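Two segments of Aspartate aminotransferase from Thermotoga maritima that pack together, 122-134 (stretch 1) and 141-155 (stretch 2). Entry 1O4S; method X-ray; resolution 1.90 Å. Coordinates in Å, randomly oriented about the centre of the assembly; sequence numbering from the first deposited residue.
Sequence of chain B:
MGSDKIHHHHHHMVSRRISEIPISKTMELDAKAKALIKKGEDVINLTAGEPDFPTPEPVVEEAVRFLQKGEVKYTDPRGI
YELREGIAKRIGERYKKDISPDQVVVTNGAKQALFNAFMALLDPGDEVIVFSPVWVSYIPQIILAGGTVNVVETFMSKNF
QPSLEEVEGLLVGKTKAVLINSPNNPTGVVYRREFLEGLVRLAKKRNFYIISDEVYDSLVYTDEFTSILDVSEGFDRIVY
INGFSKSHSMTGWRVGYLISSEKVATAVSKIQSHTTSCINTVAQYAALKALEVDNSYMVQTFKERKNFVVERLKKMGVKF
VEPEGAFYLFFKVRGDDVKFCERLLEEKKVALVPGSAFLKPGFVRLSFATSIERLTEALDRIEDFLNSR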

# COMPACT_ATOMS: atom_id res chain seq x y z
N LEU B 122 -0.98 14.91 -9.71
CA LEU B 122 -2.30 15.51 -9.92
C LEU B 122 -2.70 16.43 -8.77
O LEU B 122 -2.74 16.02 -7.62
CB LEU B 122 -3.37 14.44 -10.07
CG LEU B 122 -3.28 13.43 -11.20
CD1 LEU B 122 -4.60 12.64 -11.26
CD2 LEU B 122 -2.95 14.09 -12.57
N ASP B 123 -2.96 17.68 -9.11
CA ASP B 123 -3.74 18.58 -8.24
C ASP B 123 -5.23 18.36 -8.52
O ASP B 123 -5.61 17.90 -9.59
CB ASP B 123 -3.38 20.04 -8.52
CG ASP B 123 -1.98 20.39 -8.10
OD1 ASP B 123 -1.66 20.08 -6.93
OD2 ASP B 123 -1.16 20.96 -8.86
N PRO B 124 -6.06 18.71 -7.56
CA PRO B 124 -7.52 18.58 -7.71
C PRO B 124 -8.06 19.21 -8.99
O PRO B 124 -7.74 20.35 -9.30
CB PRO B 124 -8.06 19.30 -6.48
CG PRO B 124 -6.98 19.10 -5.45
CD PRO B 124 -5.71 19.24 -6.23
N GLY B 125 -8.87 18.44 -9.70
CA GLY B 125 -9.39 18.84 -11.00
C GLY B 125 -8.49 18.60 -12.22
O GLY B 125 -8.99 18.72 -13.35
N ASP B 126 -7.20 18.32 -12.03
CA ASP B 126 -6.30 18.02 -13.14
C ASP B 126 -6.85 16.85 -13.92
O ASP B 126 -7.43 15.93 -13.34
CB ASP B 126 -4.89 17.69 -12.68
CG ASP B 126 -4.06 18.91 -12.30
OD1 ASP B 126 -4.49 20.06 -12.53
OD2 ASP B 126 -2.92 18.82 -11.81
N GLU B 127 -6.65 16.86 -15.23
CA GLU B 127 -7.19 15.85 -16.13
C GLU B 127 -6.12 14.84 -16.62
O GLU B 127 -4.98 15.20 -16.93
CB GLU B 127 -7.86 16.53 -17.32
CG GLU B 127 -8.06 15.63 -18.55
CD GLU B 127 -8.72 16.37 -19.69
OE1 GLU B 127 -8.04 16.62 -20.74
OE2 GLU B 127 -9.90 16.72 -19.53
N VAL B 128 -6.52 13.58 -16.68
CA VAL B 128 -5.72 12.54 -17.29
C VAL B 128 -6.52 11.98 -18.46
O VAL B 128 -7.67 11.59 -18.28
CB VAL B 128 -5.38 11.37 -16.31
CG1 VAL B 128 -4.49 10.35 -16.98
CG2 VAL B 128 -4.70 11.90 -15.04
N ILE B 129 -5.88 11.93 -19.64
CA ILE B 129 -6.46 11.23 -20.78
C ILE B 129 -6.15 9.74 -20.67
O ILE B 129 -5.00 9.36 -20.47
CB ILE B 129 -5.91 11.83 -22.09
CG1 ILE B 129 -6.54 13.21 -22.30
CG2 ILE B 129 -6.19 10.91 -23.30
CD1 ILE B 129 -5.80 14.08 -23.25
N VAL B 130 -7.18 8.90 -20.78
CA VAL B 130 -6.99 7.45 -20.86
C VAL B 130 -7.65 6.93 -22.14
O VAL B 130 -8.46 7.62 -22.75
CB VAL B 130 -7.54 6.70 -19.62
CG1 VAL B 130 -7.06 7.39 -18.34
CG2 VAL B 130 -9.04 6.65 -19.64
N PHE B 131 -7.26 5.73 -22.54
CA PHE B 131 -7.71 5.13 -23.78
C PHE B 131 -8.49 3.87 -23.47
O PHE B 131 -7.98 2.98 -22.80
CB PHE B 131 -6.50 4.82 -24.68
CG PHE B 131 -5.70 6.03 -25.06
CD1 PHE B 131 -4.50 6.33 -24.43
CD2 PHE B 131 -6.20 6.93 -26.02
CE1 PHE B 131 -3.77 7.47 -24.77
CE2 PHE B 131 -5.48 8.09 -26.35
CZ PHE B 131 -4.25 8.36 -25.72
N SER B 132 -9.73 3.81 -23.92
CA SER B 132 -10.55 2.62 -23.74
C SER B 132 -10.44 1.81 -25.05
O SER B 132 -10.14 2.40 -26.07
CB SER B 132 -12.00 3.00 -23.43
OG SER B 132 -12.61 3.60 -24.57
N PRO B 133 -10.64 0.49 -25.02
CA PRO B 133 -10.88 -0.30 -23.78
C PRO B 133 -9.82 -0.09 -22.69
O PRO B 133 -8.64 -0.07 -22.99
CB PRO B 133 -10.89 -1.76 -24.27
CG PRO B 133 -11.30 -1.66 -25.72
CD PRO B 133 -10.72 -0.35 -26.23
N VAL B 134 -10.25 0.07 -21.45
CA VAL B 134 -9.33 0.51 -20.39
C VAL B 134 -9.37 -0.40 -19.17
O VAL B 134 -10.44 -0.79 -18.74
CB VAL B 134 -9.60 1.98 -20.00
CG1 VAL B 134 -10.93 2.12 -19.27
CG2 VAL B 134 -8.45 2.57 -19.14
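Stretch 2 141-155: QIILAGGTVNVVETF

Stretch 2 starts in the last part of a helix, residues 141-144, turns at Ala145 to Gly147, and runs on as a strand, 148-153. That strand lies beside strand 127-132 of stretch 1. The two are parallel neighbours in a sheet, with an angle of 33° between their N-to-C directions and a signed crossing angle of -33°. Their axes approach to 4.5 Å. The contact buries 937 Å² in total.

Leu122 is the first residue after a helix to leave helical phi/psi. Its CA-to-CB bond points toward stretch 2; chi1 is m and chi2 is t. Leu122 CD1 lies 3.9 Å from Ile142 CG2 and 4.3 Å from Ala145 CB. Leu122 CD1 is also 3.9 Å from Gly147 CA, and an ideal CB on Gly147 would clash with it.

Asp123 to Asp126 form a type II beta turn, closed by Asp126 N to Asp123 O at 2.9 Å. Asp126 OD2 also accepts from Asp123 N at 2.9 Å. Pro124 CA makes a CA-H...O contact of 3.4 Å with Gly146 O. The same oxygen, Gly146 O, accepts a hydrogen bond from Gly125 N at 2.8 Å. Gly125 has positive phi, as does Gly146, which ends the helix of stretch 2 in a Schellman motif. At both sites a CB would jam against the preceding carbonyl oxygen.

The backbone bonds of the ladder begin just before the strand: Asp126 O accepts from Thr148 N at 2.8 Å. A weak bond from Thr148 OG1 to Gly125 O, 3.5 Å, lies nearby. Glu127 pairs with Thr148, CA to CA 4.7 Å. Its side chain shares a sheet face with those of Ile129, Phe131, Thr148, Asn150 and Val152.

Val128 bonds on both sides of its pairing with Val149: Val128 N to Thr148 O and Asn150 N to Val128 O are each 3.0 Å. Its side chain is on the other face, where Val128 CB meets Ile142 CD1 at 4.0 Å. Ile142, from the helix, covers this face at Val128 and Val130.

Ile129 pairs with Asn150. Ile129 CG2 reaches Val152 CG2 at 3.7 Å.

Val130 repeats the pattern of Val128, now opposite Val151. Val130 N to Asn150 O is 2.9 Å, and Val152 N to Val130 O is 2.7 Å. Val130 CG1 lies 4.0 Å from Ile142 CD1, while Val130 CG2 lies 3.8 Å from Val149 CG1 and 4.0 Å from Val151 CG2.

Phe131 pairs with Val152, and the ring meets it obliquely, Phe131 CD2 to Val152 CB 3.7 Å. Phe131 CA also makes a CA-H...O contact of 3.2 Å with Val152 O.

Ser132 pairs with Glu153 and closes the ladder. Ser132 N bonds to Val152 O at 3.0 Å. Ser132 O accepts twice from one residue: from Thr154 N at 3.0 Å and from Thr154 OG1 at 2.7 Å. A cis peptide follows, and Pro133 CD rests 3.5 Å from Thr154 OG1. Val134 makes no contact.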

# COMPACT_ATOMS: atom_id res chain seq x y z
N GLN B 141 -8.26 5.12 -9.43
CA GLN B 141 -7.05 5.73 -8.85
C GLN B 141 -7.00 7.22 -9.11
O GLN B 141 -6.70 8.03 -8.20
CB GLN B 141 -5.79 5.07 -9.40
CG GLN B 141 -5.58 3.64 -8.96
CD GLN B 141 -4.33 3.02 -9.54
OE1 GLN B 141 -3.85 3.47 -10.58
NE2 GLN B 141 -3.80 2.00 -8.88
N ILE B 142 -7.34 7.60 -10.33
CA ILE B 142 -7.32 9.02 -10.69
C ILE B 142 -8.38 9.75 -9.89
O ILE B 142 -8.10 10.83 -9.38
CB ILE B 142 -7.54 9.21 -12.22
CG1 ILE B 142 -6.35 8.62 -12.98
CG2 ILE B 142 -7.77 10.68 -12.55
CD1 ILE B 142 -6.71 8.15 -14.38
N ILE B 143 -9.57 9.15 -9.76
CA ILE B 143 -10.62 9.68 -8.89
C ILE B 143 -10.14 9.87 -7.45
O ILE B 143 -10.31 10.93 -6.88
CB ILE B 143 -11.91 8.77 -8.87
CG1 ILE B 143 -12.67 8.76 -10.21
CG2 ILE B 143 -12.85 9.25 -7.77
CD1 ILE B 143 -12.54 9.99 -10.97
N LEU B 144 -9.54 8.83 -6.87
CA LEU B 144 -9.05 8.89 -5.50
C LEU B 144 -8.00 9.98 -5.30
O LEU B 144 -7.94 10.62 -4.25
CB LEU B 144 -8.47 7.55 -5.07
CG LEU B 144 -9.47 6.45 -4.84
CD1 LEU B 144 -8.65 5.22 -4.50
CD2 LEU B 144 -10.47 6.80 -3.75
N ALA B 145 -7.21 10.22 -6.35
CA ALA B 145 -6.20 11.28 -6.34
C ALA B 145 -6.74 12.70 -6.61
O ALA B 145 -5.98 13.63 -6.59
CB ALA B 145 -5.06 10.95 -7.31
N GLY B 146 -8.03 12.87 -6.84
CA GLY B 146 -8.61 14.18 -7.04
C GLY B 146 -8.66 14.64 -8.49
O GLY B 146 -9.07 15.76 -8.76
N GLY B 147 -8.23 13.81 -9.42
CA GLY B 147 -8.19 14.17 -10.82
C GLY B 147 -9.49 13.87 -11.52
O GLY B 147 -10.40 13.27 -10.93
N THR B 148 -9.60 14.32 -12.76
CA THR B 148 -10.71 13.95 -13.63
C THR B 148 -10.16 13.20 -14.83
O THR B 148 -8.97 13.19 -15.07
CB THR B 148 -11.51 15.16 -14.08
OG1 THR B 148 -10.66 16.05 -14.81
CG2 THR B 148 -12.02 15.98 -12.87
N VAL B 149 -11.05 12.55 -15.55
CA VAL B 149 -10.64 11.66 -16.61
C VAL B 149 -11.32 12.05 -17.92
O VAL B 149 -12.51 12.35 -17.93
CB VAL B 149 -10.98 10.19 -16.28
CG1 VAL B 149 -10.47 9.29 -17.39
CG2 VAL B 149 -10.35 9.75 -14.93
N ASN B 150 -10.54 12.00 -19.00
CA ASN B 150 -11.06 12.11 -20.35
C ASN B 150 -10.75 10.78 -21.03
O ASN B 150 -9.59 10.47 -21.28
CB ASN B 150 -10.41 13.29 -21.09
CG ASN B 150 -11.21 13.78 -22.28
OD1 ASN B 150 -12.03 13.05 -22.86
ND2 ASN B 150 -10.98 15.04 -22.68
N VAL B 151 -11.79 9.99 -21.27
CA VAL B 151 -11.66 8.67 -21.88
C VAL B 151 -11.74 8.82 -23.38
O VAL B 151 -12.72 9.35 -23.91
CB VAL B 151 -12.77 7.72 -21.42
CG1 VAL B 151 -12.58 6.33 -22.03
CG2 VAL B 151 -12.86 7.66 -19.90
N VAL B 152 -10.69 8.38 -24.06
CA VAL B 152 -10.62 8.47 -25.51
C VAL B 152 -10.81 7.05 -25.98
O VAL B 152 -9.95 6.20 -25.77
CB VAL B 152 -9.26 9.04 -25.99
CG1 VAL B 152 -9.13 8.95 -27.50
CG2 VAL B 152 -9.10 10.48 -25.51
N GLU B 153 -11.96 6.80 -26.61
CA GLU B 153 -12.31 5.50 -27.12
C GLU B 153 -11.52 5.14 -28.40
O GLU B 153 -11.34 5.97 -29.29
CB GLU B 153 -13.80 5.44 -27.41
CG GLU B 153 -14.32 4.03 -27.69
CD GLU B 153 -15.80 4.02 -28.06
OE1 GLU B 153 -16.36 2.90 -28.20
OE2 GLU B 153 -16.39 5.12 -28.21
N THR B 154 -11.08 3.89 -28.45
CA THR B 154 -10.45 3.29 -29.62
C THR B 154 -11.30 2.13 -30.12
O THR B 154 -12.14 1.60 -29.39
CB THR B 154 -9.00 2.79 -29.34
OG1 THR B 154 -8.99 1.74 -28.37
CG2 THR B 154 -8.13 3.89 -28.75
N PHE B 155 -11.05 1.73 -31.35
CA PHE B 155 -11.98 0.87 -32.09
C PHE B 155 -11.27 -0.33 -32.68
O PHE B 155 -10.12 -0.23 -33.09
CB PHE B 155 -12.68 1.69 -33.20
CG PHE B 155 -13.39 2.90 -32.67
CD1 PHE B 155 -14.66 2.78 -32.11
CD2 PHE B 155 -12.77 4.15 -32.66
CE1 PHE B 155 -15.31 3.89 -31.57
CE2 PHE B 155 -13.42 5.26 -32.13
CZ PHE B 155 -14.69 5.13 -31.58